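Local coordinates for beta-1,4-exocellulase (Thermobifida fusca, PDB 4B4H), which hydrolyses cellulose as a family 6 cellobiohydrolase, the chain here being its catalytic domain without the cellulose-binding module of the whole protein, at residues L138-L141 with V142-G146; I192-D195 with S196-G199; I223-A227 with N228-T232; R249-K252 with W253-W256; Y311-E314 with S315-D318. All coordinates share one frame; numbering follows the deposited sequence.

Overall arrangement
All five contacts are local turns or helix ends of one catalytic domain. Interaction 3 is the most central, its centre about 6 Å from the centre of the chain, where strand 221-224 ends; its chemistry is amide to backbone. Interaction 1 is also buried and joins two asparagines at the end of helix 140-143. Interaction 2 packs on it and leads into helix 198-209. The centres of interactions 4 and 5 lie about 23 Å from the chain's centre. There charged and aromatic side chains take over: an arginine on an indole in interaction 4, a salt bridge in interaction 5. Trp-194 bonds interaction 2 to interaction 4, and Trp-253 packs on Arg-316 of interaction 5.

Interaction 1 of 5, residues L138-L141 with V142-G146; sequences LPNL and VTNVG
Asn-140 and Asn-144 meet through their side-chain amides on the buried side of this short helical turn. ND2 of Asn-144 gives a hydrogen bond of 2.9 Å to OD1 of Asn-140. The donor lies in the carbonyl plane, on a lone pair, and OD1 lies almost in the amide plane of Asn-144. The two amide planes are turned 35° apart. Both side chains have CG beside the backbone N (chi1 -72° and -66°), which puts the amides on one side of the turn. The backbones of the same two residues are also bonded, Asn-144 N to Asn-140 O at 2.9 Å. The other amide end of Asn-140, ND2, bonds Ser-137 O and OD1 of Asp-136, the predicted proton donor. Asn-140 therefore ties that acid to the helix.

The helix is 140-143, a brief one, and Asn-144 is the first residue after it to leave helical geometry. Pro-139 O takes three donors from the turn. Val-142 N reaches Pro-139 O at 3.1 Å from well above the carbonyl plane. Thr-143 N and Thr-143 OG1 each reach Pro-139 O at 3.2 Å, the N nearer the plane and OG1 above it. OG1 in turn is bonded to NE1 of Trp-191, a predicted substrate-binding residue.

Val-142, Thr-143 and Val-145 are partly exposed, whereas Leu-141 and both asparagines are buried. The valines bring only methyls to this side. Val-145 CG2 rests 3.6 Å from Leu-141 O, a van der Waals touch of a methyl on a carbonyl oxygen. Leu-141 turns away to pack on Ile-204 of helix 198-209.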
loop_
_atom_site.group_PDB
_atom_site.type_symbol
_atom_site.label_atom_id
_atom_site.label_comp_id
_atom_site.label_asym_id
_atom_site.label_seq_id
_atom_site.Cartn_x
_atom_site.Cartn_y
_atom_site.Cartn_z
ATOM N N LEU A 138 -7.591 -7.740 -4.577
ATOM C CA LEU A 138 -7.430 -8.938 -5.396
ATOM C C LEU A 138 -6.658 -10.113 -4.783
ATOM O O LEU A 138 -7.045 -11.268 -4.991
ATOM C CB LEU A 138 -6.821 -8.562 -6.758
ATOM C CG LEU A 138 -7.702 -7.656 -7.627
ATOM C CD1 LEU A 138 -6.998 -7.280 -8.915
ATOM C CD2 LEU A 138 -9.076 -8.263 -7.906
ATOM N N PRO A 139 -5.538 -9.850 -4.062
ATOM C CA PRO A 139 -4.793 -11.025 -3.564
ATOM C C PRO A 139 -5.535 -11.830 -2.477
ATOM O O PRO A 139 -5.202 -12.992 -2.238
ATOM C CB PRO A 139 -3.474 -10.413 -3.043
ATOM C CG PRO A 139 -3.338 -9.124 -3.829
ATOM C CD PRO A 139 -4.748 -8.609 -3.917
ATOM N N ASN A 140 -6.561 -11.237 -1.867
ATOM C CA ASN A 140 -7.425 -11.984 -0.942
ATOM C C ASN A 140 -8.122 -13.152 -1.647
ATOM O O ASN A 140 -8.355 -14.196 -1.034
ATOM C CB ASN A 140 -8.475 -11.083 -0.302
ATOM C CG ASN A 140 -7.883 -10.133 0.716
ATOM O OD1 ASN A 140 -7.464 -10.534 1.798
ATOM N ND2 ASN A 140 -7.873 -8.856 0.383
ATOM N N LEU A 141 -8.439 -12.973 -2.929
ATOM C CA LEU A 141 -9.125 -14.003 -3.714
ATOM C C LEU A 141 -8.212 -15.150 -4.133
ATOM O O LEU A 141 -8.684 -16.147 -4.680
ATOM C CB LEU A 141 -9.849 -13.395 -4.919
ATOM C CG LEU A 141 -10.708 -12.176 -4.586
ATOM C CD1 LEU A 141 -11.350 -11.631 -5.846
ATOM C CD2 LEU A 141 -11.771 -12.472 -3.542
ATOM N N VAL A 142 -6.912 -14.986 -3.891
ATOM C CA VAL A 142 -5.911 -16.043 -4.099
ATOM C C VAL A 142 -5.715 -16.833 -2.800
ATOM O O VAL A 142 -5.740 -18.066 -2.804
ATOM C CB VAL A 142 -4.542 -15.458 -4.544
ATOM C CG1 VAL A 142 -3.500 -16.567 -4.698
ATOM C CG2 VAL A 142 -4.686 -14.657 -5.831
ATOM N N THR A 143 -5.549 -16.111 -1.697
ATOM C CA THR A 143 -4.984 -16.668 -0.463
ATOM C C THR A 143 -5.987 -16.874 0.674
ATOM O O THR A 143 -5.768 -17.699 1.570
ATOM C CB THR A 143 -3.892 -15.741 0.086
ATOM O OG1 THR A 143 -4.496 -14.503 0.485
ATOM C CG2 THR A 143 -2.816 -15.468 -0.969
ATOM N N ASN A 144 -7.074 -16.108 0.651
ATOM C CA ASN A 144 -8.030 -16.132 1.757
ATOM C C ASN A 144 -9.412 -16.716 1.417
ATOM O O ASN A 144 -10.405 -16.376 2.053
ATOM C CB ASN A 144 -8.139 -14.722 2.377
ATOM C CG ASN A 144 -6.849 -14.277 3.055
ATOM O OD1 ASN A 144 -6.126 -15.082 3.626
ATOM N ND2 ASN A 144 -6.571 -12.982 3.009
ATOM N N VAL A 145 -9.469 -17.632 0.449
ATOM C CA VAL A 145 -10.752 -18.198 0.017
ATOM C C VAL A 145 -10.993 -19.608 0.571
ATOM O O VAL A 145 -12.133 -20.071 0.638
ATOM C CB VAL A 145 -10.896 -18.161 -1.520
ATOM C CG1 VAL A 145 -12.126 -18.925 -1.986
ATOM C CG2 VAL A 145 -11.011 -16.724 -1.987
ATOM N N GLY A 146 -9.921 -20.280 0.959
ATOM C CA GLY A 146 -10.027 -21.629 1.518
ATOM C C GLY A 146 -9.136 -21.792 2.730
ATOM O O GLY A 146 -8.454 -20.849 3.132
#

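Interaction 2 of 5, residues I192-D195 with S196-G199; sequences IGWD and SNFG
Asn-197 directs its side-chain amide at the backbone of Ile-192 to Trp-194. Its CG stands between the backbone N and the carbonyl carbon (chi1 52°), and this swings the amide toward those residues. Asn-197 OD1 lies 3.1 Å from Trp-194 N, but the angle at hydrogen is only 123° and the bond is weak. The same Asn-197 OD1 is 3.5 Å from Trp-194 CB. Asn-197 ND2 approaches the indole obliquely, 3.8 Å from Trp-194 CE3. The two side chains lie side by side and point the same way, with ring and amide planes 73° apart.

The backbone holds the turn more firmly. Trp-194 O accepts two N-H groups. Phe-198 N reaches Trp-194 O at 3.0 Å, almost straight in line with the carbonyl bond. Asn-197 N reaches Trp-194 O, also at 3.0 Å, from above the carbonyl plane. Ile-192 O meets the Phe-198 ring at its edge and makes a CA-H...O contact of 3.3 Å with Phe-198 CA. On the outer side one water bridges Asp-195 O and Gly-199 N.

Farther out, each aromatic group has its own anchor. Trp-194 NE1 bonds Asp-255 O, in the loop before helix 262-276. Phe-198 packs on Phe-265, Leu-269 and Ala-272 of that helix. The amide of Asn-197 touches Thr-143, and its CB lies against Val-142, both of helix 140-143. Asn-197 O takes a bond from Ser-201 OG. The whole is a tight helix-to-helix connection, from helix 189-192, which carries the predicted substrate-binding residue Trp-191, to helix 198-209, with Asn-197 at its N-cap position.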
loop_
_atom_site.group_PDB
_atom_site.type_symbol
_atom_site.label_atom_id
_atom_site.label_comp_id
_atom_site.label_asym_id
_atom_site.label_seq_id
_atom_site.Cartn_x
_atom_site.Cartn_y
_atom_site.Cartn_z
ATOM N N ILE A 192 2.186 -12.428 -0.951
ATOM C CA ILE A 192 2.069 -13.190 -2.198
ATOM C C ILE A 192 3.425 -13.560 -2.809
ATOM O O ILE A 192 3.554 -13.724 -4.030
ATOM C CB ILE A 192 1.136 -12.493 -3.222
ATOM C CG1 ILE A 192 1.746 -11.178 -3.721
ATOM C CG2 ILE A 192 -0.255 -12.279 -2.631
ATOM C CD1 ILE A 192 1.112 -10.638 -4.984
ATOM N N GLY A 193 4.428 -13.722 -1.950
ATOM C CA GLY A 193 5.774 -14.033 -2.413
ATOM C C GLY A 193 6.075 -15.513 -2.603
ATOM O O GLY A 193 7.111 -15.847 -3.155
ATOM N N TRP A 194 5.178 -16.387 -2.138
ATOM C CA TRP A 194 5.378 -17.844 -2.219
ATOM C C TRP A 194 5.122 -18.439 -3.580
ATOM O O TRP A 194 4.281 -17.954 -4.342
ATOM C CB TRP A 194 4.498 -18.553 -1.198
ATOM C CG TRP A 194 4.936 -18.348 0.224
ATOM C CD1 TRP A 194 5.740 -19.181 0.995
ATOM C CD2 TRP A 194 4.602 -17.223 1.101
ATOM N NE1 TRP A 194 5.918 -18.666 2.245
ATOM C CE2 TRP A 194 5.267 -17.491 2.379
ATOM C CE3 TRP A 194 3.850 -16.058 0.959
ATOM C CZ2 TRP A 194 5.162 -16.624 3.453
ATOM C CZ3 TRP A 194 3.754 -15.193 2.051
ATOM C CH2 TRP A 194 4.403 -15.470 3.266
ATOM N N ASP A 195 5.824 -19.538 -3.871
ATOM C CA ASP A 195 5.626 -20.312 -5.101
ATOM C C ASP A 195 4.146 -20.574 -5.389
ATOM O O ASP A 195 3.746 -20.632 -6.553
ATOM C CB ASP A 195 6.383 -21.657 -5.040
ATOM C CG ASP A 195 7.892 -21.516 -5.259
ATOM O OD1 ASP A 195 8.384 -20.386 -5.401
ATOM O OD2 ASP A 195 8.598 -22.545 -5.290
ATOM N N SER A 196 3.350 -20.718 -4.326
ATOM C CA SER A 196 1.937 -21.097 -4.432
ATOM C C SER A 196 0.949 -19.958 -4.689
ATOM O O SER A 196 -0.161 -20.207 -5.154
ATOM C CB SER A 196 1.489 -21.900 -3.207
ATOM O OG SER A 196 1.844 -21.279 -1.991
ATOM N N ASN A 197 1.336 -18.719 -4.393
ATOM C CA ASN A 197 0.421 -17.585 -4.606
ATOM C C ASN A 197 0.901 -16.472 -5.544
ATOM O O ASN A 197 0.097 -15.658 -5.992
ATOM C CB ASN A 197 -0.105 -17.014 -3.277
ATOM C CG ASN A 197 0.997 -16.675 -2.297
ATOM O OD1 ASN A 197 2.130 -16.399 -2.688
ATOM N ND2 ASN A 197 0.663 -16.681 -1.011
ATOM N N PHE A 198 2.192 -16.462 -5.866
ATOM C CA PHE A 198 2.776 -15.455 -6.767
ATOM C C PHE A 198 2.147 -15.533 -8.167
ATOM O O PHE A 198 1.514 -14.575 -8.624
ATOM C CB PHE A 198 4.303 -15.625 -6.807
ATOM C CG PHE A 198 5.022 -14.640 -7.684
ATOM C CD1 PHE A 198 5.124 -14.846 -9.058
ATOM C CD2 PHE A 198 5.647 -13.524 -7.126
ATOM C CE1 PHE A 198 5.811 -13.955 -9.863
ATOM C CE2 PHE A 198 6.327 -12.626 -7.932
ATOM C CZ PHE A 198 6.406 -12.841 -9.300
ATOM N N GLY A 199 2.297 -16.679 -8.832
ATOM C CA GLY A 199 1.655 -16.918 -10.132
ATOM C C GLY A 199 0.143 -16.698 -10.123
ATOM O O GLY A 199 -0.392 -16.003 -10.996
HETATM O O HOH W 1 3.591 -19.117 -8.612
#

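Interaction 3 of 5, residues I223-A227 with N228-T232; sequences ISNTA and NYSAT
Asn-225 reaches across to Ser-230 just after strand 221-224 ends at Ser-224. Its CG is anti to the backbone N (chi1 -150°), which carries the amide toward the returning chain. Asn-225 OD1 accepts from Ser-230 N at 3.0 Å, in the carbonyl plane and on a lone pair. Asn-225 ND2 lies 2.8 Å from Ser-230 O, but the bond is bent and weak. One side-chain amide thus meets both the N-H and the C=O of a single residue. Asn-225 OD1 also lies 3.3 Å from CB of Asn-228 and equally close to CB of Ser-230, so this oxygen is tightly packed. A leucine in place of Asn-225 would probably leave the N-H of Ser-230 without this acceptor and let the 228-230 chain shift.

The backbone makes a type II beta turn from Asn-225 to Asn-228, closed by Asn-228 N to Asn-225 O at 2.8 Å. It lies beyond the C-terminal end of a parallel strand, where enzymes of the family 6 barrel-like fold place their active-site loops.

Thr-226, next in the turn, bonds Asp-185 through OG1. Its carbonyl O takes a water that also accepts from Asn-228 ND2. Ala-227 then leads into Asn-228, a predicted substrate-binding residue. Asn-228 OD1 receives Tyr-229 N at 2.7 Å, the donor tilted from the amide plane. Ala-227 O approaches the Tyr-229 ring obliquely, 4.0 Å from Tyr-229 CE1. The Tyr-229 hydroxyl bonds Asp-359, the predicted proton acceptor, and Ser-230 OG bonds His-188, a predicted substrate-binding residue.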
loop_
_atom_site.group_PDB
_atom_site.type_symbol
_atom_site.label_atom_id
_atom_site.label_comp_id
_atom_site.label_asym_id
_atom_site.label_seq_id
_atom_site.Cartn_x
_atom_site.Cartn_y
_atom_site.Cartn_z
ATOM N N ILE A 223 1.738 -1.178 -7.675
ATOM C CA ILE A 223 2.328 -0.677 -6.436
ATOM C C ILE A 223 2.333 -1.741 -5.343
ATOM O O ILE A 223 1.274 -2.343 -5.037
ATOM C CB ILE A 223 1.651 0.630 -5.943
ATOM C CG1 ILE A 223 2.263 1.097 -4.623
ATOM C CG2 ILE A 223 0.150 0.423 -5.738
ATOM C CD1 ILE A 223 1.833 2.487 -4.205
ATOM N N SER A 224 3.496 -1.904 -4.723
ATOM C CA SER A 224 3.642 -2.761 -3.547
ATOM C C SER A 224 3.891 -1.998 -2.254
ATOM O O SER A 224 4.337 -0.812 -2.258
ATOM C CB SER A 224 4.769 -3.787 -3.731
ATOM O OG SER A 224 6.008 -3.316 -3.215
ATOM N N ASN A 225 3.605 -2.711 -1.158
ATOM C CA ASN A 225 3.884 -2.278 0.208
ATOM C C ASN A 225 2.981 -1.146 0.700
ATOM O O ASN A 225 3.308 -0.493 1.688
ATOM C CB ASN A 225 5.360 -1.855 0.350
ATOM C CG ASN A 225 5.900 -2.083 1.729
ATOM O OD1 ASN A 225 5.451 -2.977 2.440
ATOM N ND2 ASN A 225 6.893 -1.275 2.123
ATOM N N THR A 226 1.850 -0.920 0.017
ATOM C CA THR A 226 1.047 0.294 0.273
ATOM C C THR A 226 0.530 0.264 1.699
ATOM O O THR A 226 -0.102 -0.714 2.114
ATOM C CB THR A 226 -0.145 0.461 -0.686
ATOM O OG1 THR A 226 0.286 0.259 -2.026
ATOM C CG2 THR A 226 -0.689 1.868 -0.550
ATOM N N ALA A 227 0.813 1.333 2.439
ATOM C CA ALA A 227 0.472 1.438 3.864
ATOM C C ALA A 227 1.073 0.333 4.745
ATOM O O ALA A 227 0.645 0.155 5.904
ATOM C CB ALA A 227 -1.041 1.502 4.056
ATOM N N ASN A 228 2.062 -0.392 4.217
ATOM C CA ASN A 228 2.671 -1.501 4.966
ATOM C C ASN A 228 4.107 -1.167 5.378
ATOM O O ASN A 228 4.508 0.001 5.410
ATOM C CB ASN A 228 2.592 -2.837 4.171
ATOM C CG ASN A 228 2.454 -4.078 5.064
ATOM O OD1 ASN A 228 3.409 -4.511 5.705
ATOM N ND2 ASN A 228 1.260 -4.685 5.053
ATOM N N TYR A 229 4.847 -2.196 5.752
ATOM C CA TYR A 229 6.099 -1.979 6.488
ATOM C C TYR A 229 7.253 -2.864 5.998
ATOM O O TYR A 229 8.331 -2.847 6.587
ATOM C CB TYR A 229 5.874 -2.221 7.992
ATOM C CG TYR A 229 4.809 -1.355 8.648
ATOM C CD1 TYR A 229 3.463 -1.764 8.701
ATOM C CD2 TYR A 229 5.139 -0.141 9.251
ATOM C CE1 TYR A 229 2.489 -0.976 9.304
ATOM C CE2 TYR A 229 4.165 0.643 9.848
ATOM C CZ TYR A 229 2.842 0.209 9.898
ATOM O OH TYR A 229 1.906 1.005 10.515
ATOM N N SER A 230 7.033 -3.621 4.925
ATOM C CA SER A 230 8.015 -4.566 4.402
ATOM C C SER A 230 9.208 -3.797 3.856
ATOM O O SER A 230 9.041 -2.683 3.352
ATOM C CB SER A 230 7.400 -5.501 3.355
ATOM O OG SER A 230 6.704 -6.567 4.003
ATOM N N ALA A 231 10.400 -4.352 4.035
ATOM C CA ALA A 231 11.644 -3.674 3.695
ATOM C C ALA A 231 11.821 -3.564 2.183
ATOM O O ALA A 231 11.524 -4.517 1.468
ATOM C CB ALA A 231 12.827 -4.400 4.326
ATOM N N THR A 232 12.307 -2.406 1.707
ATOM C CA THR A 232 12.642 -2.228 0.287
ATOM C C THR A 232 13.756 -3.201 -0.106
ATOM O O THR A 232 13.565 -4.040 -0.999
ATOM C CB THR A 232 13.077 -0.790 -0.026
ATOM O OG1 THR A 232 12.051 0.123 0.354
ATOM C CG2 THR A 232 13.313 -0.645 -1.507
HETATM O O HOH W 2 -0.817 -3.095 3.579
#

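Interaction 4 of 5, residues R249-K252 with W253-W256; sequences RQSK and WVDW
Arg-249 lays its aliphatic chain over one face of the Trp-256 indole; one of its two modelled conformers is described. Arg-249 CB sits 3.6 Å from the centroid of the six-membered ring of Trp-256, only 6° off the normal, a CH-pi contact. Arg-249 CG follows, 4.1 Å from Trp-256 CZ3. Arg-249 CD comes closer, 3.5 Å from Trp-256 CZ3. Arg-249 NH1 stays near the ring, 4.1 Å from Trp-256 CZ3, the approach oblique and the planes 42° apart. In this conformer NH2 bonds Asn-240 OD1. Gln-250 runs alongside the same indole, Gln-250 CG 3.8 Å from Trp-256 NE1.

Backbone bonds close the loop. Trp-256 N donates to Arg-249 O at 2.8 Å, in the carbonyl plane. Asp-255 N donates to Ser-251 O. Ser-251 has OG between its backbone N and carbonyl carbon (chi1 64°), facing Val-254. Ser-251 OG accepts from Val-254 N at 3.2 Å and touches Val-254 CG2. With the Asp-255 bond this makes an ST motif. OG is also bonded to Ile-248 O. Replacing Ser-251 by alanine would probably leave the N-H of Val-254 without its acceptor and Ile-248 O without this partner.

The turn lies between strand 246-247 and helix 262-276. Polar bonds at Ser-251 fix its buried side. On its exposed edge one arginine serves both kinds of neighbour: methylenes on the indole, charged end probably at Asn-240.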
loop_
_atom_site.group_PDB
_atom_site.type_symbol
_atom_site.label_atom_id
_atom_site.label_comp_id
_atom_site.label_asym_id
_atom_site.label_seq_id
_atom_site.Cartn_x
_atom_site.Cartn_y
_atom_site.Cartn_z
ATOM N N ARG A 249 16.068 -19.586 4.020
ATOM C CA ARG A 249 14.729 -19.996 3.593
ATOM C C ARG A 249 13.920 -20.719 4.668
ATOM O O ARG A 249 12.692 -20.616 4.693
ATOM C CB ARG A 249 14.827 -20.877 2.347
ATOM C CG ARG A 249 15.208 -20.123 1.086
ATOM C CD ARG A 249 15.722 -21.059 0.006
ATOM N NE ARG A 249 16.184 -20.327 -1.168
ATOM C CZ ARG A 249 15.386 -19.876 -2.129
ATOM N NH1 ARG A 249 14.082 -20.089 -2.064
ATOM N NH2 ARG A 249 15.891 -19.221 -3.158
ATOM N N GLN A 250 14.595 -21.457 5.545
ATOM C CA GLN A 250 13.892 -22.290 6.520
ATOM C C GLN A 250 13.588 -21.578 7.825
ATOM O O GLN A 250 12.922 -22.150 8.697
ATOM C CB GLN A 250 14.679 -23.564 6.821
ATOM C CG GLN A 250 15.496 -24.118 5.668
ATOM C CD GLN A 250 16.406 -25.222 6.140
ATOM O OE1 GLN A 250 17.608 -25.011 6.329
ATOM N NE2 GLN A 250 15.832 -26.402 6.375
ATOM N N SER A 251 14.064 -20.339 7.961
ATOM C CA SER A 251 13.817 -19.549 9.165
ATOM C C SER A 251 12.334 -19.275 9.382
ATOM O O SER A 251 11.529 -19.306 8.432
ATOM C CB SER A 251 14.598 -18.229 9.142
ATOM O OG SER A 251 14.160 -17.396 8.079
ATOM N N LYS A 252 11.992 -19.013 10.642
ATOM C CA LYS A 252 10.611 -18.721 11.006
ATOM C C LYS A 252 10.135 -17.427 10.339
ATOM O O LYS A 252 8.965 -17.333 9.962
ATOM C CB LYS A 252 10.406 -18.706 12.531
ATOM C CG LYS A 252 11.076 -17.565 13.282
ATOM C CD LYS A 252 10.901 -17.709 14.788
ATOM C CE LYS A 252 11.617 -16.595 15.536
ATOM N NZ LYS A 252 11.670 -16.846 17.002
ATOM N N TRP A 253 11.045 -16.461 10.158
ATOM C CA TRP A 253 10.729 -15.206 9.454
ATOM C C TRP A 253 10.467 -15.405 7.982
ATOM O O TRP A 253 9.396 -15.043 7.482
ATOM C CB TRP A 253 11.847 -14.176 9.632
ATOM C CG TRP A 253 11.591 -12.864 8.911
ATOM C CD1 TRP A 253 12.347 -12.299 7.876
ATOM C CD2 TRP A 253 10.498 -11.897 9.154
ATOM N NE1 TRP A 253 11.818 -11.082 7.485
ATOM C CE2 TRP A 253 10.699 -10.796 8.198
ATOM C CE3 TRP A 253 9.401 -11.848 10.026
ATOM C CZ2 TRP A 253 9.844 -9.694 8.153
ATOM C CZ3 TRP A 253 8.547 -10.735 9.972
ATOM C CH2 TRP A 253 8.756 -9.691 9.042
ATOM N N VAL A 254 11.442 -15.974 7.273
ATOM C CA VAL A 254 11.361 -16.089 5.808
ATOM C C VAL A 254 10.325 -17.133 5.379
ATOM O O VAL A 254 9.573 -16.915 4.425
ATOM C CB VAL A 254 12.746 -16.360 5.176
ATOM C CG1 VAL A 254 12.688 -16.351 3.651
ATOM C CG2 VAL A 254 13.753 -15.326 5.663
ATOM N N ASP A 255 10.275 -18.255 6.099
ATOM C CA ASP A 255 9.268 -19.312 5.887
ATOM C C ASP A 255 9.085 -19.773 4.425
ATOM O O ASP A 255 7.960 -20.000 3.969
ATOM C CB ASP A 255 7.924 -18.948 6.549
ATOM C CG ASP A 255 6.981 -20.138 6.653
ATOM O OD1 ASP A 255 7.467 -21.287 6.744
ATOM O OD2 ASP A 255 5.746 -19.927 6.640
ATOM N N TRP A 256 10.206 -19.908 3.713
ATOM C CA TRP A 256 10.237 -20.369 2.316
ATOM C C TRP A 256 9.590 -19.458 1.320
ATOM O O TRP A 256 9.232 -19.868 0.209
ATOM C CB TRP A 256 9.744 -21.811 2.183
ATOM C CG TRP A 256 10.843 -22.771 2.547
ATOM C CD1 TRP A 256 11.087 -23.363 3.785
ATOM C CD2 TRP A 256 11.940 -23.221 1.686
ATOM N NE1 TRP A 256 12.205 -24.153 3.737
ATOM C CE2 TRP A 256 12.770 -24.107 2.511
ATOM C CE3 TRP A 256 12.291 -23.007 0.356
ATOM C CZ2 TRP A 256 13.896 -24.739 2.004
ATOM C CZ3 TRP A 256 13.432 -23.650 -0.142
ATOM C CH2 TRP A 256 14.216 -24.489 0.664
#

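Interaction 5 of 5, residues Y311-E314 with S315-D318; sequences YVDE and SRID
Arg-316 starts with CG between its backbone N and carbonyl carbon (chi1 60°) and then runs extended to NE, which turns the chain back along the end of helix 308-315. Asp-313 has CG beside its backbone N (chi1 -67°), which brings its carboxylate alongside the arginine chain. Their charged ends form a salt bridge. NE and NH2 of Arg-316 both reach OD1 of Asp-313, each at 3.2 Å, a side-on grip on one oxygen. OD1 lies in the guanidinium plane at its edge. The carboxylate is turned 70° from that plane. NE meets OD1 on the anti side, and NH2 from above the carboxylate plane, both over the same face.

The third nitrogen, Arg-316 NH1, bonds Asp-318 O at 2.7 Å and also Arg-320 O. All three guanidinium nitrogens are therefore engaged. The Trp-253 indole adds a cation-pi contact.

At the helix end Arg-316 N donates to Val-312 O at 3.2 Å, and Ser-315 N gives the same oxygen a weak bond. Arg-316 CG lies 3.1 Å from Val-312 O. Ser-315 OG donates to Tyr-311 O at 2.9 Å and sits over the centre of one face of the Tyr-311 ring. It also accepts from Ser-303 N. A water bridges Asp-313 O and Arg-316 O.

The arginine thus joins the last helical turn to the loop that follows. Its charge is probably balanced in part by Asp-313, whose other oxygen forms a long, weak ion pair with Lys-252.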
loop_
_atom_site.group_PDB
_atom_site.type_symbol
_atom_site.label_atom_id
_atom_site.label_comp_id
_atom_site.label_asym_id
_atom_site.label_seq_id
_atom_site.Cartn_x
_atom_site.Cartn_y
_atom_site.Cartn_z
ATOM N N TYR A 311 20.181 -15.466 14.002
ATOM C CA TYR A 311 20.865 -14.770 12.902
ATOM C C TYR A 311 19.884 -13.889 12.135
ATOM O O TYR A 311 20.149 -12.698 11.879
ATOM C CB TYR A 311 21.498 -15.768 11.924
ATOM C CG TYR A 311 22.056 -15.112 10.665
ATOM C CD1 TYR A 311 21.228 -14.804 9.580
ATOM C CD2 TYR A 311 23.409 -14.784 10.568
ATOM C CE1 TYR A 311 21.732 -14.189 8.441
ATOM C CE2 TYR A 311 23.917 -14.171 9.431
ATOM C CZ TYR A 311 23.075 -13.882 8.366
ATOM O OH TYR A 311 23.570 -13.276 7.231
ATOM N N VAL A 312 18.757 -14.496 11.768
ATOM C CA VAL A 312 17.754 -13.841 10.941
ATOM C C VAL A 312 17.082 -12.719 11.735
ATOM O O VAL A 312 16.961 -11.598 11.239
ATOM C CB VAL A 312 16.751 -14.857 10.358
ATOM C CG1 VAL A 312 15.514 -14.159 9.833
ATOM C CG2 VAL A 312 17.400 -15.669 9.242
ATOM N N ASP A 313 16.692 -13.004 12.979
ATOM C CA ASP A 313 16.031 -11.992 13.809
ATOM C C ASP A 313 16.937 -10.810 14.159
ATOM O O ASP A 313 16.448 -9.696 14.304
ATOM C CB ASP A 313 15.398 -12.619 15.054
ATOM C CG ASP A 313 14.224 -13.555 14.711
ATOM O OD1 ASP A 313 13.739 -13.557 13.553
ATOM O OD2 ASP A 313 13.771 -14.292 15.610
ATOM N N GLU A 314 18.244 -11.046 14.276
ATOM C CA GLU A 314 19.219 -9.981 14.587
ATOM C C GLU A 314 19.818 -9.218 13.396
ATOM O O GLU A 314 20.497 -8.203 13.595
ATOM C CB GLU A 314 20.383 -10.540 15.407
ATOM C CG GLU A 314 20.047 -10.926 16.836
ATOM C CD GLU A 314 21.248 -11.498 17.571
ATOM O OE1 GLU A 314 22.390 -11.374 17.057
ATOM O OE2 GLU A 314 21.052 -12.068 18.667
ATOM N N SER A 315 19.577 -9.710 12.184
ATOM C CA SER A 315 20.122 -9.120 10.956
ATOM C C SER A 315 19.091 -8.357 10.145
ATOM O O SER A 315 19.453 -7.521 9.321
ATOM C CB SER A 315 20.710 -10.213 10.070
ATOM O OG SER A 315 21.865 -10.757 10.667
ATOM N N ARG A 316 17.814 -8.670 10.357
ATOM C CA ARG A 316 16.731 -8.086 9.559
ATOM C C ARG A 316 16.307 -6.711 10.046
ATOM O O ARG A 316 16.226 -6.469 11.255
ATOM C CB ARG A 316 15.523 -9.025 9.469
ATOM C CG ARG A 316 14.844 -9.410 10.779
ATOM C CD ARG A 316 13.847 -10.505 10.449
ATOM N NE ARG A 316 13.170 -11.126 11.585
ATOM C CZ ARG A 316 11.971 -10.772 12.039
ATOM N NH1 ARG A 316 11.319 -9.745 11.505
ATOM N NH2 ARG A 316 11.425 -11.432 13.045
ATOM N N ILE A 317 16.054 -5.812 9.098
ATOM C CA ILE A 317 15.638 -4.454 9.442
ATOM C C ILE A 317 14.133 -4.394 9.725
ATOM O O ILE A 317 13.721 -3.674 10.604
ATOM C CB ILE A 317 16.082 -3.390 8.413
ATOM C CG1 ILE A 317 15.425 -3.614 7.053
ATOM C CG2 ILE A 317 17.606 -3.373 8.346
ATOM C CD1 ILE A 317 15.454 -2.402 6.150
ATOM N N ASP A 318 13.339 -5.139 8.959
ATOM C CA ASP A 318 11.922 -5.325 9.266
ATOM C C ASP A 318 11.855 -6.198 10.509
ATOM O O ASP A 318 12.093 -7.416 10.421
ATOM C CB ASP A 318 11.219 -6.001 8.081
ATOM C CG ASP A 318 9.711 -6.165 8.280
ATOM O OD1 ASP A 318 9.182 -6.001 9.407
ATOM O OD2 ASP A 318 9.054 -6.480 7.268
HETATM O O HOH W 3 16.858 -6.927 13.947
#